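Local coordinates for protein mandelate racemase/muconate lactonizing enzyme (PDB 2OG9) that probably acts as an enolase-superfamily isomerase of the mandelate racemase type, inverting a 2-hydroxy acid by proton removal and return on a metal-dependent barrel scaffold, at residues Y152-G156 / N169-S173; M286-P290 / A317-H321; A305-M311 / Y328-P332. All coordinates share one frame; numbering follows the deposited sequence.

Interaction 1 of 3, residues Y152-G156 / N169-S173; sequences YNTSG and NASAS
With its CG set between the backbone N and the carbonyl carbon (chi1 82°), Asn153 turns its amide toward Ser173, whose OG stands beside its own backbone N and anti to the carbonyl carbon (chi1 -66°). The resulting bond is nearly straight: Asn153 ND2 donates to Ser173 OG over 2.8 Å at an N-H...O angle of 174°, and the acceptor lies in the plane of the amide. The hydroxyl of Ser155 comes to the same point from further along the loop. Ser155 OG and Ser173 OG are 2.6 Å apart, a short hydrogen bond that either oxygen could donate, so the Ser173 hydroxyl is gripped by two side chains of residues 152-156. In the barrel of the enolase superfamily this joins a loop leaving strand 148-152 to helix 163-175, the next helix in the chain. Ser155 is also pressed against the helix backbone, with Ser155 OG 3.2 Å from Ala170 CA. One turn before Ser173, Asn169 meets the loop less firmly: Asn169 ND2 gives a weak bond to Ser155 O at 3.3 Å, while Asn169 CB and Ser155 CB lie 4.0 Å apart. Around the polar cluster, Ile181 of the next strand, 181-184, touches Asn153, Ser155 and Ala170, and Ile178 packs on both Asn153 and Ser173.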
loop_
_atom_site.group_PDB
_atom_site.type_symbol
_atom_site.label_atom_id
_atom_site.label_comp_id
_atom_site.label_asym_id
_atom_site.label_seq_id
_atom_site.Cartn_x
_atom_site.Cartn_y
_atom_site.Cartn_z
ATOM N N TYR A 152 -7.918 -30.630 -24.245
ATOM C CA TYR A 152 -9.328 -30.350 -24.453
ATOM C C TYR A 152 -9.477 -29.825 -25.869
ATOM O O TYR A 152 -8.486 -29.451 -26.502
ATOM C CB TYR A 152 -9.799 -29.285 -23.461
ATOM C CG TYR A 152 -9.125 -27.934 -23.639
ATOM C CD1 TYR A 152 -9.731 -26.921 -24.378
ATOM C CD2 TYR A 152 -7.878 -27.677 -23.073
ATOM C CE1 TYR A 152 -9.113 -25.680 -24.551
ATOM C CE2 TYR A 152 -7.248 -26.437 -23.240
ATOM C CZ TYR A 152 -7.872 -25.448 -23.979
ATOM O OH TYR A 152 -7.251 -24.230 -24.158
ATOM N N ASN A 153 -10.707 -29.804 -26.369
ATOM C CA ASN A 153 -10.964 -29.293 -27.705
ATOM C C ASN A 153 -12.365 -28.690 -27.786
ATOM O O ASN A 153 -13.154 -28.807 -26.845
ATOM C CB ASN A 153 -10.766 -30.408 -28.752
ATOM C CG ASN A 153 -11.976 -31.322 -28.907
ATOM O OD1 ASN A 153 -12.846 -31.399 -28.040
ATOM N ND2 ASN A 153 -12.019 -32.041 -30.027
ATOM N N THR A 154 -12.664 -28.031 -28.901
ATOM C CA THR A 154 -13.969 -27.406 -29.110
ATOM C C THR A 154 -14.848 -28.342 -29.927
ATOM O O THR A 154 -16.051 -28.113 -30.078
ATOM C CB THR A 154 -13.837 -26.089 -29.894
ATOM O OG1 THR A 154 -13.424 -26.377 -31.238
ATOM C CG2 THR A 154 -12.803 -25.178 -29.242
ATOM N N SER A 155 -14.233 -29.397 -30.455
ATOM C CA SER A 155 -14.937 -30.371 -31.282
ATOM C C SER A 155 -15.555 -29.663 -32.485
ATOM O O SER A 155 -16.673 -29.979 -32.902
ATOM C CB SER A 155 -16.023 -31.077 -30.472
ATOM O OG SER A 155 -15.457 -31.893 -29.462
ATOM N N GLY A 156 -14.815 -28.698 -33.026
ATOM C CA GLY A 156 -15.279 -27.946 -34.180
ATOM C C GLY A 156 -16.548 -27.159 -33.918
ATOM O O GLY A 156 -17.336 -26.913 -34.833
ATOM N N ASN A 169 -20.565 -34.129 -31.782
ATOM C CA ASN A 169 -19.163 -33.870 -32.110
ATOM C C ASN A 169 -18.320 -33.963 -30.834
ATOM O O ASN A 169 -17.247 -34.570 -30.820
ATOM C CB ASN A 169 -19.009 -32.472 -32.719
ATOM C CG ASN A 169 -19.418 -32.417 -34.182
ATOM O OD1 ASN A 169 -20.346 -33.105 -34.610
ATOM N ND2 ASN A 169 -18.732 -31.582 -34.954
ATOM N N ALA A 170 -18.819 -33.350 -29.765
ATOM C CA ALA A 170 -18.129 -33.361 -28.484
ATOM C C ALA A 170 -18.020 -34.792 -27.976
ATOM O O ALA A 170 -16.939 -35.248 -27.609
ATOM C CB ALA A 170 -18.881 -32.501 -27.478
ATOM N N SER A 171 -19.145 -35.499 -27.956
ATOM C CA SER A 171 -19.160 -36.881 -27.498
ATOM C C SER A 171 -18.165 -37.709 -28.312
ATOM O O SER A 171 -17.558 -38.649 -27.799
ATOM C CB SER A 171 -20.574 -37.463 -27.619
ATOM O OG SER A 171 -21.110 -37.246 -28.914
ATOM N N ALA A 172 -17.994 -37.344 -29.580
ATOM C CA ALA A 172 -17.061 -38.042 -30.461
ATOM C C ALA A 172 -15.627 -37.754 -30.027
ATOM O O ALA A 172 -14.786 -38.654 -29.981
ATOM C CB ALA A 172 -17.267 -37.595 -31.905
ATOM N N SER A 173 -15.349 -36.491 -29.716
ATOM C CA SER A 173 -14.017 -36.094 -29.281
ATOM C C SER A 173 -13.652 -36.810 -27.991
ATOM O O SER A 173 -12.497 -37.164 -27.770
ATOM C CB SER A 173 -13.955 -34.580 -29.072
ATOM O OG SER A 173 -14.112 -33.897 -30.305
#

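Interaction 2 of 3, residues M286-P290 / A317-H321; sequences MPDAP and AMELH
The imidazole of His321 points at the turn formed by Asp288 and Ala289, presenting its edge: the backbone N of Ala289 and Asp288 OD1 both lie close to the ring plane. The Asp288 side chain crosses that of His321 at about a right angle, and the carboxylate and ring planes are 80° apart. The carboxylate has its partners outside the two segments: OD2 bonds to Tyr67 OH and OD1 caps the backbone N of Arg291. Pro290 and Leu320 reach toward each other tip to tip; Leu320 CG lies anti to the backbone N (chi1 168°), which sends Leu320 CD2 to 3.9 Å from Pro290 CD. That same methyl meets the neighbouring alanine, Leu320 CD2 lying 3.6 Å from Ala289 CB, while Pro290 CG makes a looser approach of 4.4 Å to Ala317 CB. With an alanine at His321 the ring would be gone, which would probably open a gap beside Ala289 and leave the backbone N of Ala289 without the edge it now meets. Phe298 of helix 295-307 packs on Pro287 and Ala289, and Ile295 on Leu320, so the contact sets the start of helix 318-326 against the segment leaving strand 284-285, with helix 295-307 alongside.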
loop_
_atom_site.group_PDB
_atom_site.type_symbol
_atom_site.label_atom_id
_atom_site.label_comp_id
_atom_site.label_asym_id
_atom_site.label_seq_id
_atom_site.Cartn_x
_atom_site.Cartn_y
_atom_site.Cartn_z
HETATM N N MSE A 286 -2.665 -17.780 -20.020
HETATM C CA MSE A 286 -2.613 -18.404 -21.336
HETATM C C MSE A 286 -1.650 -17.770 -22.323
HETATM O O MSE A 286 -2.060 -17.233 -23.354
HETATM C CB MSE A 286 -4.021 -18.438 -21.934
HETATM C CG MSE A 286 -5.026 -19.127 -21.025
HETATM SE SE MSE A 286 -6.746 -19.327 -21.889
HETATM C CE MSE A 286 -6.355 -20.853 -23.050
ATOM N N PRO A 287 -0.348 -17.838 -22.029
ATOM C CA PRO A 287 0.650 -17.257 -22.925
ATOM C C PRO A 287 0.709 -18.043 -24.229
ATOM O O PRO A 287 0.455 -19.248 -24.248
ATOM C CB PRO A 287 1.937 -17.361 -22.117
ATOM C CG PRO A 287 1.734 -18.619 -21.334
ATOM C CD PRO A 287 0.292 -18.496 -20.877
ATOM N N ASP A 288 1.019 -17.343 -25.312
ATOM C CA ASP A 288 1.130 -17.929 -26.644
ATOM C C ASP A 288 2.581 -17.673 -27.054
ATOM O O ASP A 288 2.946 -16.539 -27.367
ATOM C CB ASP A 288 0.152 -17.206 -27.584
ATOM C CG ASP A 288 0.211 -17.710 -29.015
ATOM O OD1 ASP A 288 1.285 -18.172 -29.452
ATOM O OD2 ASP A 288 -0.819 -17.615 -29.714
ATOM N N ALA A 289 3.411 -18.715 -27.035
ATOM C CA ALA A 289 4.827 -18.568 -27.368
ATOM C C ALA A 289 5.108 -17.756 -28.640
ATOM O O ALA A 289 5.785 -16.732 -28.584
ATOM C CB ALA A 289 5.496 -19.946 -27.454
ATOM N N PRO A 290 4.600 -18.203 -29.801
ATOM C CA PRO A 290 4.840 -17.457 -31.043
ATOM C C PRO A 290 4.396 -15.997 -30.958
ATOM O O PRO A 290 5.055 -15.098 -31.477
ATOM C CB PRO A 290 4.026 -18.234 -32.077
ATOM C CG PRO A 290 4.074 -19.636 -31.561
ATOM C CD PRO A 290 3.857 -19.448 -30.070
ATOM N N ALA A 317 -0.916 -23.354 -31.151
ATOM C CA ALA A 317 0.296 -24.129 -31.421
ATOM C C ALA A 317 0.626 -25.258 -30.452
ATOM O O ALA A 317 1.638 -25.202 -29.752
ATOM C CB ALA A 317 1.483 -23.182 -31.510
HETATM N N MSE A 318 -0.205 -26.293 -30.428
HETATM C CA MSE A 318 0.043 -27.417 -29.533
HETATM C C MSE A 318 1.367 -28.113 -29.852
HETATM O O MSE A 318 2.009 -28.666 -28.958
HETATM C CB MSE A 318 -1.096 -28.434 -29.631
HETATM C CG MSE A 318 -1.310 -29.009 -31.019
HETATM SE SE MSE A 318 -2.637 -30.429 -30.946
HETATM C CE MSE A 318 -2.300 -31.260 -32.689
ATOM N N GLU A 319 1.771 -28.079 -31.121
ATOM C CA GLU A 319 3.015 -28.720 -31.555
ATOM C C GLU A 319 4.211 -28.182 -30.767
ATOM O O GLU A 319 5.207 -28.884 -30.544
ATOM C CB GLU A 319 3.236 -28.501 -33.062
ATOM C CG GLU A 319 2.245 -29.232 -33.984
ATOM C CD GLU A 319 0.896 -28.535 -34.117
ATOM O OE1 GLU A 319 0.715 -27.452 -33.523
ATOM O OE2 GLU A 319 0.015 -29.073 -34.824
ATOM N N LEU A 320 4.106 -26.925 -30.351
ATOM C CA LEU A 320 5.154 -26.282 -29.565
ATOM C C LEU A 320 4.798 -26.277 -28.078
ATOM O O LEU A 320 5.617 -26.633 -27.232
ATOM C CB LEU A 320 5.354 -24.841 -30.046
ATOM C CG LEU A 320 6.198 -23.905 -29.175
ATOM C CD1 LEU A 320 7.601 -24.457 -29.005
ATOM C CD2 LEU A 320 6.245 -22.527 -29.825
ATOM N N HIS A 321 3.566 -25.899 -27.759
ATOM C CA HIS A 321 3.156 -25.813 -26.360
ATOM C C HIS A 321 3.109 -27.112 -25.569
ATOM O O HIS A 321 3.210 -27.087 -24.344
ATOM C CB HIS A 321 1.822 -25.078 -26.257
ATOM C CG HIS A 321 1.910 -23.642 -26.668
ATOM N ND1 HIS A 321 2.863 -22.784 -26.162
ATOM C CD2 HIS A 321 1.174 -22.914 -27.538
ATOM C CE1 HIS A 321 2.708 -21.588 -26.702
ATOM N NE2 HIS A 321 1.690 -21.640 -27.541
#

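Interaction 3 of 3, residues A305-M311 / Y328-P332; sequences AEHAGLM and YPREP
Three donors from residues 328-332 converge on Leu310 O. Tyr328 OH gives the shortest bond, 2.7 Å to Leu310 O, and Arg330 grips the same oxygen side-on, with NE at 3.0 Å and NH2 at 3.1 Å from Leu310 O. The three approach differently: NE stands 53° out of the carbonyl plane on one side, the tyrosine hydroxyl well out of it on the opposite side, and NH2 leans only slightly, to the side of NE. Leu310 O nonetheless lies at the edge of the guanidinium, close to its plane. Arg330 NH2 also donates to Glu306 O over 2.9 Å, on a lone pair in the carbonyl plane, which ties one nitrogen to two carbonyls and fixes the rotation of the guanidinium. A bend at chi3 (-79°) turns the arginine chain toward this pair of oxygens. Around this core, Glu306 OE2 forms a weak salt bridge to Arg330 NH1 at 3.4 Å, the carboxylate and guanidinium planes 42° apart, and Glu306 CG rests on the proline, 3.6 Å from Pro329 CG. Pro329 CD in turn covers one face of the Tyr328 ring near its rim. Met311, a selenomethionine, brings SE within 4.1 Å of Arg330 CD. Further out, Arg146 bonds to Tyr328 O and forms a salt bridge with Glu331, while Arg220 of a second subunit packs on Leu310. One carbonyl, of Glu306, belongs to the last turn of helix 295-307, and the other, of Leu310, lies just past its end: Gly309, at positive phi, closes the helix in a Schellman motif, with Gly309 N bonded to Glu306 O and Leu310 N to Ala305 O. Two successive helix-to-strand turns of the TIM barrel, leading into strands 311-312 and 333-335, are thereby clasped together.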
loop_
_atom_site.group_PDB
_atom_site.type_symbol
_atom_site.label_atom_id
_atom_site.label_comp_id
_atom_site.label_asym_id
_atom_site.label_seq_id
_atom_site.Cartn_x
_atom_site.Cartn_y
_atom_site.Cartn_z
ATOM N N ALA A 305 4.680 -16.692 -13.696
ATOM C CA ALA A 305 3.429 -17.367 -13.352
ATOM C C ALA A 305 3.655 -18.423 -12.274
ATOM O O ALA A 305 2.828 -18.600 -11.374
ATOM C CB ALA A 305 2.814 -18.018 -14.596
ATOM N N GLU A 306 4.777 -19.129 -12.377
ATOM C CA GLU A 306 5.115 -20.174 -11.418
ATOM C C GLU A 306 5.254 -19.577 -10.020
ATOM O O GLU A 306 4.671 -20.079 -9.051
ATOM C CB GLU A 306 6.425 -20.850 -11.836
ATOM C CG GLU A 306 6.657 -22.215 -11.223
ATOM C CD GLU A 306 6.900 -22.158 -9.734
ATOM O OE1 GLU A 306 7.789 -21.390 -9.309
ATOM O OE2 GLU A 306 6.208 -22.889 -8.989
ATOM N N HIS A 307 6.023 -18.494 -9.931
ATOM C CA HIS A 307 6.263 -17.804 -8.666
ATOM C C HIS A 307 4.968 -17.250 -8.076
ATOM O O HIS A 307 4.785 -17.246 -6.862
ATOM C CB HIS A 307 7.259 -16.655 -8.881
ATOM C CG HIS A 307 7.709 -15.997 -7.615
ATOM N ND1 HIS A 307 8.456 -16.653 -6.658
ATOM C CD2 HIS A 307 7.522 -14.740 -7.148
ATOM C CE1 HIS A 307 8.708 -15.829 -5.657
ATOM N NE2 HIS A 307 8.153 -14.662 -5.930
ATOM N N ALA A 308 4.072 -16.786 -8.938
ATOM C CA ALA A 308 2.805 -16.227 -8.477
ATOM C C ALA A 308 1.813 -17.320 -8.086
ATOM O O ALA A 308 0.709 -17.024 -7.639
ATOM C CB ALA A 308 2.202 -15.334 -9.559
ATOM N N GLY A 309 2.213 -18.578 -8.266
ATOM C CA GLY A 309 1.356 -19.703 -7.922
ATOM C C GLY A 309 0.187 -19.959 -8.864
ATOM O O GLY A 309 -0.811 -20.571 -8.468
ATOM N N LEU A 310 0.306 -19.515 -10.111
ATOM C CA LEU A 310 -0.765 -19.681 -11.094
ATOM C C LEU A 310 -0.688 -20.981 -11.890
ATOM O O LEU A 310 0.336 -21.672 -11.881
ATOM C CB LEU A 310 -0.753 -18.510 -12.083
ATOM C CG LEU A 310 -0.766 -17.091 -11.507
ATOM C CD1 LEU A 310 -0.768 -16.085 -12.652
ATOM C CD2 LEU A 310 -1.997 -16.896 -10.629
HETATM N N MSE A 311 -1.787 -21.289 -12.579
HETATM C CA MSE A 311 -1.904 -22.471 -13.426
HETATM C C MSE A 311 -1.588 -22.013 -14.847
HETATM O O MSE A 311 -1.727 -20.830 -15.170
HETATM C CB MSE A 311 -3.335 -23.023 -13.400
HETATM C CG MSE A 311 -3.876 -23.407 -12.036
HETATM SE SE MSE A 311 -3.048 -24.991 -11.327
HETATM C CE MSE A 311 -3.931 -26.338 -12.410
ATOM N N TYR A 328 6.191 -27.223 -17.112
ATOM C CA TYR A 328 5.625 -26.404 -16.030
ATOM C C TYR A 328 5.373 -27.281 -14.799
ATOM O O TYR A 328 4.845 -28.383 -14.917
ATOM C CB TYR A 328 4.314 -25.756 -16.491
ATOM C CG TYR A 328 3.868 -24.583 -15.638
ATOM C CD1 TYR A 328 4.579 -23.379 -15.646
ATOM C CD2 TYR A 328 2.735 -24.674 -14.829
ATOM C CE1 TYR A 328 4.168 -22.290 -14.864
ATOM C CE2 TYR A 328 2.319 -23.594 -14.046
ATOM C CZ TYR A 328 3.042 -22.408 -14.069
ATOM O OH TYR A 328 2.640 -21.348 -13.280
ATOM N N PRO A 329 5.736 -26.794 -13.600
ATOM C CA PRO A 329 5.567 -27.524 -12.336
ATOM C C PRO A 329 4.160 -28.035 -12.032
ATOM O O PRO A 329 3.996 -29.166 -11.574
ATOM C CB PRO A 329 6.047 -26.519 -11.286
ATOM C CG PRO A 329 7.037 -25.670 -12.047
ATOM C CD PRO A 329 6.333 -25.466 -13.358
ATOM N N ARG A 330 3.147 -27.207 -12.270
ATOM C CA ARG A 330 1.766 -27.603 -11.991
ATOM C C ARG A 330 1.028 -28.088 -13.234
ATOM O O ARG A 330 1.270 -27.600 -14.334
ATOM C CB ARG A 330 1.004 -26.438 -11.355
ATOM C CG ARG A 330 1.400 -26.150 -9.913
ATOM C CD ARG A 330 0.590 -24.994 -9.350
ATOM N NE ARG A 330 1.097 -23.700 -9.787
ATOM C CZ ARG A 330 2.213 -23.144 -9.324
ATOM N NH1 ARG A 330 2.937 -23.772 -8.409
ATOM N NH2 ARG A 330 2.603 -21.957 -9.769
ATOM N N GLU A 331 0.116 -29.040 -13.046
ATOM C CA GLU A 331 -0.648 -29.620 -14.150
ATOM C C GLU A 331 -1.326 -28.606 -15.066
ATOM O O GLU A 331 -2.303 -27.963 -14.683
ATOM C CB GLU A 331 -1.709 -30.591 -13.611
ATOM C CG GLU A 331 -1.163 -31.938 -13.155
ATOM C CD GLU A 331 -0.622 -32.774 -14.308
ATOM O OE1 GLU A 331 -1.357 -32.958 -15.301
ATOM O OE2 GLU A 331 0.532 -33.254 -14.217
ATOM N N PRO A 332 -0.816 -28.457 -16.297
ATOM C CA PRO A 332 -1.398 -27.514 -17.254
ATOM C C PRO A 332 -2.460 -28.168 -18.142
ATOM O O PRO A 332 -2.752 -29.363 -18.015
ATOM C CB PRO A 332 -0.186 -27.069 -18.061
ATOM C CG PRO A 332 0.593 -28.352 -18.174
ATOM C CD PRO A 332 0.493 -28.950 -16.774
#

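The three contacts belong to one barrel but join different parts of it. Interactions 1 and 2 have centres about 20 Å apart, yet they touch: Tyr152 OH packs 3.7 Å from CE of the selenomethionine Met286. Interactions 2 and 3 alternate along the chain, and helix 318-326 begins in interaction 2 and leads into the loop used by interaction 3, their centres about 16 Å apart. Interactions 1 and 3 do not touch: centres about 26 Å apart, nearest atoms about 7 Å. Interaction 1 is the most peripheral, its centre about 19 Å from the centre of the chain. The calcium site at Ala254 and Phe257 includes no residue of these contacts; the Leu310 side chain is about 10 Å from a bound calcium ion.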